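Local coordinates for protein accelerated-cell-death 11 (PDB 4NT1) that transfers ceramide-1-phosphate and phytoceramide-1-phosphate selectively between membranes as a plant member of the GLTP-fold lipid transfer family, at residues A[93-107]-A[194-207]. Sequence-based numbering, arbitrary orientation.
Sequences RKAGSHTRNLLRVKR and LDNLFLSKQLGIDW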
ATOM      1  N   ARG A  93       1.181  15.188  13.220  1.00 24.97           N
ATOM      2  CA  ARG A  93       1.169  13.911  13.920  1.00 27.72           C
ATOM      3  C   ARG A  93      -0.085  13.669  14.750  1.00 25.66           C
ATOM      4  O   ARG A  93      -0.197  12.647  15.438  1.00 25.72           O
ATOM      5  CB  ARG A  93       2.419  13.769  14.784  1.00 27.28           C
ATOM      6  CG  ARG A  93       3.701  13.865  13.983  1.00 24.17           C
ATOM      7  CD  ARG A  93       4.853  13.238  14.732  1.00 25.68           C
ATOM      8  NE  ARG A  93       6.117  13.397  14.018  1.00 26.00           N
ATOM      9  CZ  ARG A  93       7.283  12.931  14.462  1.00 29.84           C
ATOM     10  NH1 ARG A  93       7.338  12.264  15.607  1.00 28.68           N
ATOM     11  NH2 ARG A  93       8.390  13.116  13.752  1.00 29.51           N
ATOM     12  N   LYS A  94      -1.032  14.595  14.684  1.00 25.50           N
ATOM     13  CA  LYS A  94      -2.287  14.422  15.395  1.00 23.75           C
ATOM     14  C   LYS A  94      -3.053  13.216  14.872  1.00 25.92           C
ATOM     15  O   LYS A  94      -3.033  12.922  13.677  1.00 25.55           O
ATOM     16  CB  LYS A  94      -3.153  15.685  15.286  1.00 25.93           C
ATOM     17  CG  LYS A  94      -2.563  16.916  15.971  1.00 24.85           C
ATOM     18  CD  LYS A  94      -2.797  16.882  17.469  1.00 30.02           C
ATOM     19  CE  LYS A  94      -4.268  17.148  17.790  1.00 30.37           C
ATOM     20  NZ  LYS A  94      -4.489  17.291  19.268  1.00 29.97           N
ATOM     21  N   ALA A  95      -3.727  12.508  15.773  1.00 24.97           N
ATOM     22  CA  ALA A  95      -4.561  11.392  15.360  1.00 24.64           C
ATOM     23  C   ALA A  95      -5.557  11.850  14.302  1.00 25.51           C
ATOM     24  O   ALA A  95      -6.180  12.905  14.438  1.00 24.31           O
ATOM     25  CB  ALA A  95      -5.292  10.798  16.565  1.00 30.15           C
ATOM     26  N   GLY A  96      -5.691  11.068  13.240  1.00 23.44           N
ATOM     27  CA  GLY A  96      -6.684  11.353  12.221  1.00 22.41           C
ATOM     28  C   GLY A  96      -6.360  12.493  11.271  1.00 20.66           C
ATOM     29  O   GLY A  96      -7.187  12.825  10.419  1.00 23.58           O
ATOM     30  N   SER A  97      -5.184  13.107  11.401  1.00 19.73           N
ATOM     31  CA  SER A  97      -4.783  14.114  10.413  1.00 19.99           C
ATOM     32  C   SER A  97      -4.586  13.471   9.034  1.00 21.21           C
ATOM     33  O   SER A  97      -4.228  12.295   8.916  1.00 20.09           O
ATOM     34  CB  SER A  97      -3.507  14.855  10.824  1.00 19.64           C
ATOM     35  OG  SER A  97      -2.346  14.075  10.547  1.00 21.43           O
ATOM     36  N   HIS A  98      -4.837  14.251   7.992  1.00 20.74           N
ATOM     37  CA  HIS A  98      -4.671  13.770   6.626  1.00 18.01           C
ATOM     38  C   HIS A  98      -3.266  13.214   6.407  1.00 21.25           C
ATOM     39  O   HIS A  98      -3.090  12.177   5.763  1.00 20.32           O
ATOM     40  CB  HIS A  98      -4.940  14.914   5.646  1.00 21.66           C
ATOM     41  CG  HIS A  98      -6.349  15.417   5.682  1.00 20.06           C
ATOM     42  ND1 HIS A  98      -6.662  16.755   5.616  1.00 23.85           N
ATOM     43  CD2 HIS A  98      -7.531  14.758   5.773  1.00 19.26           C
ATOM     44  CE1 HIS A  98      -7.976  16.904   5.658  1.00 23.00           C
ATOM     45  NE2 HIS A  98      -8.524  15.707   5.756  1.00 21.86           N
ATOM     46  N   THR A  99      -2.273  13.907   6.953  1.00 19.23           N
ATOM     47  CA  THR A  99      -0.877  13.571   6.722  1.00 19.23           C
ATOM     48  C   THR A  99      -0.485  12.307   7.484  1.00 21.33           C
ATOM     49  O   THR A  99       0.251  11.463   6.970  1.00 19.91           O
ATOM     50  CB  THR A  99       0.035  14.730   7.103  1.00 21.96           C
ATOM     51  OG1 THR A  99      -0.256  15.848   6.256  1.00 20.89           O
ATOM     52  CG2 THR A  99       1.492  14.343   6.936  1.00 23.22           C
ATOM     53  N   ARG A 100      -0.998  12.167   8.700  1.00 17.54           N
ATOM     54  CA  ARG A 100      -0.799  10.930   9.457  1.00 19.54           C
ATOM     55  C   ARG A 100      -1.405   9.742   8.712  1.00 20.48           C
ATOM     56  O   ARG A 100      -0.784   8.679   8.599  1.00 21.54           O
ATOM     57  CB  ARG A 100      -1.405  11.055  10.860  1.00 24.81           C
ATOM     58  CG  ARG A 100      -1.288   9.792  11.711  1.00 28.36           C
ATOM     59  CD  ARG A 100      -1.681  10.077  13.166  1.00 27.65           C
ATOM     60  NE  ARG A 100      -1.602   8.878  13.994  1.00 38.51           N
ATOM     61  CZ  ARG A 100      -0.609   8.613  14.833  1.00 45.45           C
ATOM     62  NH1 ARG A 100       0.398   9.470  14.974  1.00 45.44           N
ATOM     63  NH2 ARG A 100      -0.627   7.493  15.540  1.00 56.00           N
ATOM     64  N   ASN A 101      -2.621   9.915   8.207  1.00 19.55           N
ATOM     65  CA  ASN A 101      -3.266   8.833   7.479  1.00 19.36           C
ATOM     66  C   ASN A 101      -2.530   8.522   6.184  1.00 19.32           C
ATOM     67  O   ASN A 101      -2.388   7.360   5.813  1.00 17.56           O
ATOM     68  CB  ASN A 101      -4.747   9.121   7.272  1.00 21.77           C
ATOM     69  CG  ASN A 101      -5.515   9.057   8.578  1.00 23.81           C
ATOM     70  OD1 ASN A 101      -5.060   8.433   9.534  1.00 34.67           O
ATOM     71  ND2 ASN A 101      -6.665   9.693   8.628  1.00 27.52           N
ATOM     72  N   LEU A 102      -2.004   9.561   5.534  1.00 15.90           N
ATOM     73  CA  LEU A 102      -1.172   9.363   4.349  1.00 17.11           C
ATOM     74  C   LEU A 102       0.036   8.473   4.630  1.00 17.29           C
ATOM     75  O   LEU A 102       0.356   7.588   3.830  1.00 16.52           O
ATOM     76  CB  LEU A 102      -0.715  10.702   3.759  1.00 17.12           C
ATOM     77  CG  LEU A 102       0.171  10.594   2.511  1.00 15.43           C
ATOM     78  CD1 LEU A 102      -0.557   9.882   1.351  1.00 20.48           C
ATOM     79  CD2 LEU A 102       0.651  11.968   2.069  1.00 15.93           C
ATOM     80  N   LEU A 103       0.725   8.724   5.746  1.00 18.31           N
ATOM     81  CA  LEU A 103       1.882   7.920   6.101  1.00 18.22           C
ATOM     82  C   LEU A 103       1.476   6.455   6.272  1.00 18.43           C
ATOM     83  O   LEU A 103       2.182   5.548   5.826  1.00 17.95           O
ATOM     84  CB  LEU A 103       2.549   8.469   7.366  1.00 16.82           C
ATOM     85  CG  LEU A 103       3.823   7.783   7.845  1.00 20.38           C
ATOM     86  CD1 LEU A 103       4.861   7.767   6.734  1.00 19.39           C
ATOM     87  CD2 LEU A 103       4.354   8.504   9.077  1.00 22.26           C
ATOM     88  N   ARG A 104       0.340   6.215   6.919  1.00 17.95           N
ATOM     89  CA  ARG A 104      -0.137   4.846   7.095  1.00 18.98           C
ATOM     90  C   ARG A 104      -0.477   4.175   5.756  1.00 18.62           C
ATOM     91  O   ARG A 104      -0.132   3.000   5.524  1.00 19.23           O
ATOM     92  CB  ARG A 104      -1.338   4.784   8.047  1.00 21.95           C
ATOM     93  CG  ARG A 104      -0.937   4.649   9.517  1.00 26.95           C
ATOM     94  CD  ARG A 104      -0.794   5.992  10.192  1.00 31.06           C
ATOM     95  NE  ARG A 104      -0.259   5.855  11.544  1.00 35.21           N
ATOM     96  CZ  ARG A 104       0.929   6.315  11.928  1.00 35.00           C
ATOM     97  NH1 ARG A 104       1.337   6.147  13.177  1.00 33.75           N
ATOM     98  NH2 ARG A 104       1.706   6.958  11.067  1.00 32.68           N
ATOM     99  N   VAL A 105      -1.123   4.923   4.869  1.00 16.33           N
ATOM    100  CA  VAL A 105      -1.465   4.401   3.550  1.00 17.21           C
ATOM    101  C   VAL A 105      -0.193   4.075   2.764  1.00 18.12           C
ATOM    102  O   VAL A 105      -0.080   3.009   2.163  1.00 17.03           O
ATOM    103  CB  VAL A 105      -2.369   5.367   2.775  1.00 17.86           C
ATOM    104  CG1 VAL A 105      -2.478   4.931   1.322  1.00 18.36           C
ATOM    105  CG2 VAL A 105      -3.749   5.410   3.426  1.00 16.92           C
ATOM    106  N   LYS A 106       0.782   4.971   2.807  1.00 16.88           N
ATOM    107  CA  LYS A 106       2.058   4.712   2.133  1.00 20.24           C
ATOM    108  C   LYS A 106       2.644   3.355   2.553  1.00 19.87           C
ATOM    109  O   LYS A 106       3.136   2.585   1.713  1.00 18.33           O
ATOM    110  CB  LYS A 106       3.056   5.834   2.430  1.00 18.94           C
ATOM    111  CG  LYS A 106       4.363   5.761   1.622  1.00 19.96           C
ATOM    112  CD  LYS A 106       5.420   4.909   2.302  1.00 24.32           C
ATOM    113  CE  LYS A 106       5.773   5.475   3.686  1.00 26.92           C
ATOM    114  NZ  LYS A 106       7.058   4.898   4.184  1.00 27.79           N
ATOM    115  N   ARG A 107       2.600   3.055   3.847  1.00 18.93           N
ATOM    116  CA  ARG A 107       3.164   1.793   4.321  1.00 20.41           C
ATOM    117  C   ARG A 107       2.457   0.584   3.706  1.00 18.21           C
ATOM    118  O   ARG A 107       3.099  -0.410   3.346  1.00 20.68           O
ATOM    119  CB  ARG A 107       3.149   1.728   5.854  1.00 20.46           C
ATOM    120  CG  ARG A 107       4.122   2.700   6.495  1.00 20.89           C
ATOM    121  CD  ARG A 107       3.900   2.809   7.991  1.00 25.76           C
ATOM    122  NE  ARG A 107       4.816   3.774   8.590  1.00 27.83           N
ATOM    123  CZ  ARG A 107       4.648   4.320   9.789  1.00 26.04           C
ATOM    124  NH1 ARG A 107       3.592   3.998  10.531  1.00 24.72           N
ATOM    125  NH2 ARG A 107       5.548   5.180  10.250  1.00 27.60           N
ATOM    126  N   LEU A 194       6.210   9.897  -2.152  1.00 16.60           N
ATOM    127  CA  LEU A 194       5.514  10.122  -0.882  1.00 16.98           C
ATOM    128  C   LEU A 194       6.507  10.339   0.263  1.00 21.60           C
ATOM    129  O   LEU A 194       6.420  11.338   0.981  1.00 20.22           O
ATOM    130  CB  LEU A 194       4.559   8.963  -0.563  1.00 18.56           C
ATOM    131  CG  LEU A 194       3.403   8.772  -1.549  1.00 18.78           C
ATOM    132  CD1 LEU A 194       2.619   7.489  -1.254  1.00 18.41           C
ATOM    133  CD2 LEU A 194       2.486   9.997  -1.513  1.00 19.92           C
ATOM    134  N   ASP A 195       7.454   9.415   0.427  1.00 19.67           N
ATOM    135  CA  ASP A 195       8.508   9.568   1.431  1.00 23.66           C
ATOM    136  C   ASP A 195       9.129  10.957   1.354  1.00 21.09           C
ATOM    137  O   ASP A 195       9.358  11.600   2.371  1.00 24.26           O
ATOM    138  CB  ASP A 195       9.620   8.527   1.234  1.00 22.20           C
ATOM    139  CG  ASP A 195       9.307   7.180   1.874  1.00 28.96           C
ATOM    140  OD1 ASP A 195       8.341   7.074   2.655  1.00 24.92           O
ATOM    141  OD2 ASP A 195      10.055   6.218   1.602  1.00 31.65           O
ATOM    142  N   ASN A 196       9.430  11.401   0.139  1.00 21.75           N
ATOM    143  CA  ASN A 196      10.071  12.700  -0.050  1.00 20.40           C
ATOM    144  C   ASN A 196       9.221  13.899   0.380  1.00 25.02           C
ATOM    145  O   ASN A 196       9.762  14.893   0.858  1.00 27.08           O
ATOM    146  CB  ASN A 196      10.574  12.872  -1.493  1.00 23.58           C
ATOM    147  CG  ASN A 196      11.817  12.049  -1.776  1.00 32.67           C
ATOM    148  OD1 ASN A 196      12.540  11.661  -0.858  1.00 32.62           O
ATOM    149  ND2 ASN A 196      12.081  11.791  -3.047  1.00 32.54           N
ATOM    150  N   LEU A 197       7.903  13.818   0.211  1.00 22.02           N
ATOM    151  CA  LEU A 197       7.035  14.871   0.745  1.00 21.61           C
ATOM    152  C   LEU A 197       7.282  15.052   2.245  1.00 23.98           C
ATOM    153  O   LEU A 197       7.283  16.181   2.750  1.00 24.12           O
ATOM    154  CB  LEU A 197       5.557  14.568   0.506  1.00 24.79           C
ATOM    155  CG  LEU A 197       5.104  14.538  -0.951  1.00 24.06           C
ATOM    156  CD1 LEU A 197       3.612  14.322  -1.013  1.00 27.60           C
ATOM    157  CD2 LEU A 197       5.497  15.832  -1.658  1.00 25.64           C
ATOM    158  N   PHE A 198       7.476  13.939   2.950  1.00 21.37           N
ATOM    159  CA  PHE A 198       7.718  13.973   4.394  1.00 20.93           C
ATOM    160  C   PHE A 198       9.145  14.432   4.698  1.00 25.01           C
ATOM    161  O   PHE A 198       9.360  15.330   5.514  1.00 26.33           O
ATOM    162  CB  PHE A 198       7.468  12.597   5.040  1.00 20.74           C
ATOM    163  CG  PHE A 198       6.012  12.219   5.137  1.00 20.88           C
ATOM    164  CD1 PHE A 198       5.327  11.746   4.025  1.00 20.76           C
ATOM    165  CD2 PHE A 198       5.327  12.345   6.345  1.00 20.95           C
ATOM    166  CE1 PHE A 198       3.988  11.399   4.112  1.00 22.88           C
ATOM    167  CE2 PHE A 198       3.985  12.002   6.442  1.00 19.41           C
ATOM    168  CZ  PHE A 198       3.312  11.531   5.321  1.00 18.93           C
ATOM    169  N   LEU A 199      10.118  13.808   4.041  1.00 24.86           N
ATOM    170  CA  LEU A 199      11.524  14.055   4.340  1.00 24.55           C
ATOM    171  C   LEU A 199      11.995  15.458   3.972  1.00 25.97           C
ATOM    172  O   LEU A 199      12.843  16.029   4.659  1.00 26.46           O
ATOM    173  CB  LEU A 199      12.410  13.010   3.655  1.00 25.94           C
ATOM    174  CG  LEU A 199      12.113  11.565   4.053  1.00 27.00           C
ATOM    175  CD1 LEU A 199      12.893  10.596   3.172  1.00 25.54           C
ATOM    176  CD2 LEU A 199      12.418  11.344   5.514  1.00 28.96           C
ATOM    177  N   SER A 200      11.443  16.011   2.897  1.00 25.40           N
ATOM    178  CA  SER A 200      11.820  17.347   2.435  1.00 26.00           C
ATOM    179  C   SER A 200      11.264  18.433   3.352  1.00 31.27           C
ATOM    180  O   SER A 200      11.704  19.585   3.306  1.00 34.56           O
ATOM    181  CB  SER A 200      11.340  17.579   0.998  1.00 32.04           C
ATOM    182  OG  SER A 200       9.923  17.629   0.923  1.00 27.91           O
ATOM    183  N   LYS A 201      10.292  18.064   4.180  1.00 25.26           N
ATOM    184  CA  LYS A 201       9.740  18.993   5.167  1.00 29.98           C
ATOM    185  C   LYS A 201      10.173  18.622   6.584  1.00 30.79           C
ATOM    186  O   LYS A 201       9.604  19.111   7.563  1.00 28.62           O
ATOM    187  CB  LYS A 201       8.214  19.048   5.067  1.00 29.00           C
ATOM    188  CG  LYS A 201       7.709  19.694   3.779  1.00 32.66           C
ATOM    189  CD  LYS A 201       8.286  21.101   3.615  1.00 34.26           C
ATOM    190  CE  LYS A 201       7.582  21.881   2.511  1.00 36.32           C
ATOM    191  NZ  LYS A 201       7.787  21.284   1.160  1.00 38.05           N
ATOM    192  N   GLN A 202      11.176  17.755   6.683  1.00 27.29           N
ATOM    193  CA  GLN A 202      11.717  17.328   7.978  1.00 30.43           C
ATOM    194  C   GLN A 202      10.668  16.722   8.908  1.00 32.22           C
ATOM    195  O   GLN A 202      10.751  16.889  10.125  1.00 30.78           O
ATOM    196  CB  GLN A 202      12.393  18.505   8.698  1.00 30.24           C
ATOM    197  CG  GLN A 202      13.670  19.000   8.035  1.00 37.87           C
ATOM    198  CD  GLN A 202      13.396  19.924   6.864  1.00 44.62           C
ATOM    199  OE1 GLN A 202      12.498  20.770   6.921  1.00 45.95           O
ATOM    200  NE2 GLN A 202      14.166  19.766   5.793  1.00 43.25           N
ATOM    201  N   LEU A 203       9.692  16.007   8.352  1.00 21.82           N
ATOM    202  CA  LEU A 203       8.604  15.484   9.167  1.00 23.71           C
ATOM    203  C   LEU A 203       8.865  14.088   9.730  1.00 23.05           C
ATOM    204  O   LEU A 203       8.164  13.649  10.636  1.00 24.22           O
ATOM    205  CB  LEU A 203       7.302  15.454   8.364  1.00 21.43           C
ATOM    206  CG  LEU A 203       6.843  16.746   7.692  1.00 24.32           C
ATOM    207  CD1 LEU A 203       5.496  16.526   6.986  1.00 21.74           C
ATOM    208  CD2 LEU A 203       6.750  17.870   8.712  1.00 28.44           C
ATOM    209  N   GLY A 204       9.840  13.381   9.161  1.00 25.35           N
ATOM    210  CA  GLY A 204      10.104  12.003   9.525  1.00 25.23           C
ATOM    211  C   GLY A 204       9.081  11.075   8.901  1.00 24.60           C
ATOM    212  O   GLY A 204       8.017  11.533   8.478  1.00 23.37           O
ATOM    213  N   ILE A 205       9.386   9.776   8.847  1.00 21.31           N
ATOM    214  CA  ILE A 205       8.434   8.800   8.322  1.00 21.84           C
ATOM    215  C   ILE A 205       8.285   7.579   9.223  1.00 27.83           C
ATOM    216  O   ILE A 205       7.631   6.606   8.854  1.00 25.67           O
ATOM    217  CB  ILE A 205       8.821   8.328   6.897  1.00 25.15           C
ATOM    218  CG1 ILE A 205      10.169   7.597   6.921  1.00 26.97           C
ATOM    219  CG2 ILE A 205       8.838   9.501   5.934  1.00 26.29           C
ATOM    220  CD1 ILE A 205      10.589   7.039   5.563  1.00 27.64           C
ATOM    221  N   ASP A 206       8.873   7.631  10.411  1.00 26.79           N
ATOM    222  CA  ASP A 206       8.900   6.444  11.261  1.00 28.60           C
ATOM    223  C   ASP A 206       7.939   6.526  12.454  1.00 31.55           C
ATOM    224  O   ASP A 206       7.988   5.697  13.365  1.00 32.03           O
ATOM    225  CB  ASP A 206      10.347   6.137  11.690  1.00 32.97           C
ATOM    226  CG  ASP A 206      11.247   5.762  10.505  1.00 42.60           C
ATOM    227  OD1 ASP A 206      10.826   4.933   9.664  1.00 40.35           O
ATOM    228  OD2 ASP A 206      12.367   6.306  10.409  1.00 46.65           O
ATOM    229  N   TRP A 207       7.045   7.513  12.423  1.00 29.75           N
ATOM    230  CA  TRP A 207       6.105   7.733  13.527  1.00 29.63           C
ATOM    231  C   TRP A 207       4.701   7.203  13.243  1.00 36.50           C
ATOM    232  O   TRP A 207       3.844   7.192  14.133  1.00 36.55           O
ATOM    233  CB  TRP A 207       6.036   9.221  13.907  1.00 28.70           C
ATOM    234  CG  TRP A 207       5.844  10.146  12.735  1.00 26.93           C
ATOM    235  CD1 TRP A 207       6.823  10.701  11.971  1.00 25.77           C
ATOM    236  CD2 TRP A 207       4.598  10.622  12.201  1.00 26.07           C
ATOM    237  NE1 TRP A 207       6.272  11.491  10.994  1.00 25.94           N
ATOM    238  CE2 TRP A 207       4.907  11.461  11.112  1.00 23.77           C
ATOM    239  CE3 TRP A 207       3.254  10.429  12.542  1.00 25.17           C
ATOM    240  CZ2 TRP A 207       3.924  12.108  10.358  1.00 24.75           C
ATOM    241  CZ3 TRP A 207       2.277  11.061  11.790  1.00 23.35           C
ATOM    242  CH2 TRP A 207       2.617  11.899  10.712  1.00 22.48           C
ATOM    243  OXT TRP A 207       4.379   6.790  12.126  1.00 28.72           O
TER
HETATM  244  O   HOH W   1       6.372  15.316  11.986  1.00 30.35           O
HETATM  245  O   HOH W   2       3.041   8.471  16.667  1.00 56.85           O
HETATM  246  O   HOH W   3       7.230   4.718   7.001  1.00 27.24           O
HETATM  247  O   HOH W   4       9.949   4.047   3.074  1.00 38.37           O
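Lys106 faces Leu194, and Leu103 faces Ile205, where helix 98-107 passes the end of the chain; its axis lies 10.8 Å from that of helix 194-199, their N-to-C directions 142° apart, roughly antiparallel but steeply inclined. A Schellman motif with Gln202 at C-prime ends the second helix, and the tail then folds back over the first. Trp207 is clamped between two layers. On one face the Arg93 guanidinium lies flat, planes 11° apart, with CZ 3.7 Å from the centroid of the five-membered ring; on the other, Leu103 CD2 makes a CH-pi contact over the six-membered ring. Arg93 NH2 also donates to Leu203 O (3.2 Å), which water 1 links to Arg93 NE. The terminal carboxylate is held by Arg104 end-on: NH1 meets a lone pair of Trp207 O almost straight (2.9 Å, 175°), while NH2 makes a salt bridge to OXT. Arg107 NH2 adds a second salt bridge to OXT (2.7 Å) and binds Ile205 O, so two arginines share one oxygen. Farther along, Lys106 NZ pairs with the syn lone pair of Asp195 OD1 (3.0 Å), and water 3 joins NZ to Arg107 NE and Ile205 O. On the apolar side of the contact, Phe198 CZ packs on Leu103 CB (3.8 Å), flanked by Leu102 and Thr99, whose OG1 bonds to Asp86. Arg100 and Arg104 belong to the site that binds the ceramide-1-phosphate-type lipid, with Asp61 near Arg104; the C-terminal carboxylate thus docks directly beside the headgroup site of this all-helical GLTP fold and probably helps to position Arg104.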